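Long-range contact in putative peptidyl-arginine deiminase (Chlorobium tepidum, PDB 1XKN), which is a putative deiminase of the Porphyromonas-type peptidyl-arginine deiminase family, probably hydrolysing the guanidinium group of agmatine or of arginine residues: residues A[168-173]-A[200-205]. Sequence-based numbering, arbitrary orientation.
Sequences LLTTTA and EKVLWL
L169 and L205 form the tight, buried side of this parallel strand pair: CD1 of L169 lies 3.6 Å from CG of L205, the two side chains crossing obliquely, and the same methyl reaches CB of L203 at 3.8 Å. Four backbone hydrogen bonds join the strands, the straightest from L203 N to L168 O (2.8 Å, 177°), and a fifth, from T172 N at the start of helix 172-175, reaches L205 O at 2.9 Å. Just before it, T171 is the N-cap, its OG1 bonded to C174 N and to G216 O. On the other face, nearer solvent, L168 and T170 are buried but V202 and W204 partly exposed. There T170 CG2 makes a CH-pi contact over the six-membered ring of W204, 3.9 Å from its centroid; OG1, anti to the backbone N (chi1 -170°), instead bonds A159 O. V202 CG1 touches that methyl at 3.9 Å, while E190 takes the indole N-H and K186 adds a cation-pi contact. Helix 186-197 lies on the connection between the two strands, a right-handed beta-alpha-beta crossover. Strand 167-171 is central in its sheet, 160-162 antiparallel beyond it; helix 243-253 packs on L205, and strand 222-226 on L169 and L205.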
loop_
_atom_site.group_PDB
_atom_site.type_symbol
_atom_site.label_atom_id
_atom_site.label_comp_id
_atom_site.label_asym_id
_atom_site.label_seq_id
_atom_site.Cartn_x
_atom_site.Cartn_y
_atom_site.Cartn_z
ATOM N N LEU A 168 1.823 14.592 -2.946
ATOM C CA LEU A 168 2.056 13.197 -3.297
ATOM C C LEU A 168 3.549 12.944 -3.142
ATOM O O LEU A 168 4.378 13.636 -3.742
ATOM C CB LEU A 168 1.598 12.899 -4.732
ATOM C CG LEU A 168 1.795 11.453 -5.207
ATOM C CD1 LEU A 168 0.753 11.101 -6.256
ATOM C CD2 LEU A 168 3.205 11.265 -5.762
ATOM N N LEU A 169 3.871 11.960 -2.310
ATOM C CA LEU A 169 5.250 11.577 -2.029
ATOM C C LEU A 169 5.606 10.343 -2.856
ATOM O O LEU A 169 4.827 9.391 -2.928
ATOM C CB LEU A 169 5.394 11.261 -0.538
ATOM C CG LEU A 169 6.789 10.967 0.008
ATOM C CD1 LEU A 169 7.630 12.231 -0.068
ATOM C CD2 LEU A 169 6.695 10.481 1.453
ATOM N N THR A 170 6.779 10.359 -3.482
ATOM C CA THR A 170 7.214 9.225 -4.296
ATOM C C THR A 170 8.738 9.165 -4.315
ATOM O O THR A 170 9.396 9.891 -3.570
ATOM C CB THR A 170 6.666 9.345 -5.741
ATOM O OG1 THR A 170 6.909 8.127 -6.454
ATOM C CG2 THR A 170 7.337 10.497 -6.481
ATOM N N THR A 171 9.305 8.294 -5.145
ATOM C CA THR A 171 10.760 8.199 -5.227
ATOM C C THR A 171 11.226 8.248 -6.668
ATOM O O THR A 171 10.557 7.748 -7.576
ATOM C CB THR A 171 11.311 6.893 -4.608
ATOM O OG1 THR A 171 10.874 5.774 -5.386
ATOM C CG2 THR A 171 10.839 6.737 -3.175
ATOM N N THR A 172 12.385 8.858 -6.871
ATOM C CA THR A 172 12.969 8.953 -8.197
ATOM C C THR A 172 13.400 7.551 -8.616
ATOM O O THR A 172 13.257 7.164 -9.773
ATOM C CB THR A 172 14.187 9.894 -8.181
ATOM O OG1 THR A 172 13.744 11.230 -7.912
ATOM C CG2 THR A 172 14.912 9.864 -9.518
ATOM N N ALA A 173 13.906 6.786 -7.655
ATOM C CA ALA A 173 14.363 5.431 -7.922
ATOM C C ALA A 173 13.305 4.579 -8.614
ATOM O O ALA A 173 13.623 3.786 -9.500
ATOM C CB ALA A 173 14.800 4.760 -6.623
ATOM N N GLU A 200 -1.419 18.443 -6.526
ATOM C CA GLU A 200 -0.828 19.718 -6.924
ATOM C C GLU A 200 0.688 19.792 -6.843
ATOM O O GLU A 200 1.315 20.541 -7.596
ATOM C CB GLU A 200 -1.409 20.855 -6.077
ATOM C CG GLU A 200 -2.791 21.323 -6.505
ATOM C CD GLU A 200 -3.860 20.275 -6.305
ATOM O OE1 GLU A 200 -4.122 19.904 -5.141
ATOM O OE2 GLU A 200 -4.442 19.827 -7.313
ATOM N N LYS A 201 1.277 19.033 -5.926
ATOM C CA LYS A 201 2.725 19.044 -5.760
ATOM C C LYS A 201 3.267 17.642 -5.544
ATOM O O LYS A 201 2.780 16.901 -4.692
ATOM C CB LYS A 201 3.107 19.932 -4.568
ATOM C CG LYS A 201 4.612 20.107 -4.355
ATOM C CD LYS A 201 4.884 21.043 -3.185
ATOM C CE LYS A 201 6.370 21.320 -3.006
ATOM N NZ LYS A 201 6.615 22.234 -1.845
ATOM N N VAL A 202 4.275 17.285 -6.332
ATOM C CA VAL A 202 4.909 15.985 -6.218
ATOM C C VAL A 202 6.239 16.150 -5.503
ATOM O O VAL A 202 7.086 16.950 -5.912
ATOM C CB VAL A 202 5.162 15.347 -7.601
ATOM C CG1 VAL A 202 5.814 13.983 -7.432
ATOM C CG2 VAL A 202 3.850 15.221 -8.361
ATOM N N LEU A 203 6.412 15.395 -4.425
ATOM C CA LEU A 203 7.634 15.442 -3.633
ATOM C C LEU A 203 8.473 14.220 -3.978
ATOM O O LEU A 203 8.117 13.091 -3.627
ATOM C CB LEU A 203 7.285 15.434 -2.144
ATOM C CG LEU A 203 6.375 16.554 -1.633
ATOM C CD1 LEU A 203 5.963 16.258 -0.203
ATOM C CD2 LEU A 203 7.098 17.892 -1.719
ATOM N N TRP A 204 9.591 14.444 -4.657
ATOM C CA TRP A 204 10.457 13.349 -5.070
ATOM C C TRP A 204 11.594 12.993 -4.126
ATOM O O TRP A 204 12.559 13.747 -3.995
ATOM C CB TRP A 204 11.065 13.641 -6.445
ATOM C CG TRP A 204 10.079 13.754 -7.554
ATOM C CD1 TRP A 204 9.362 14.859 -7.911
ATOM C CD2 TRP A 204 9.724 12.725 -8.484
ATOM N NE1 TRP A 204 8.582 14.580 -9.013
ATOM C CE2 TRP A 204 8.783 13.275 -9.380
ATOM C CE3 TRP A 204 10.108 11.385 -8.642
ATOM C CZ2 TRP A 204 8.224 12.538 -10.426
ATOM C CZ3 TRP A 204 9.550 10.649 -9.684
ATOM C CH2 TRP A 204 8.615 11.229 -10.560
ATOM N N LEU A 205 11.483 11.837 -3.476
ATOM C CA LEU A 205 12.543 11.365 -2.592
ATOM C C LEU A 205 13.537 10.623 -3.482
ATOM O O LEU A 205 13.317 10.504 -4.689
ATOM C CB LEU A 205 11.987 10.426 -1.520
ATOM C CG LEU A 205 11.021 11.079 -0.525
ATOM C CD1 LEU A 205 10.526 10.029 0.466
ATOM C CD2 LEU A 205 11.733 12.208 0.210
#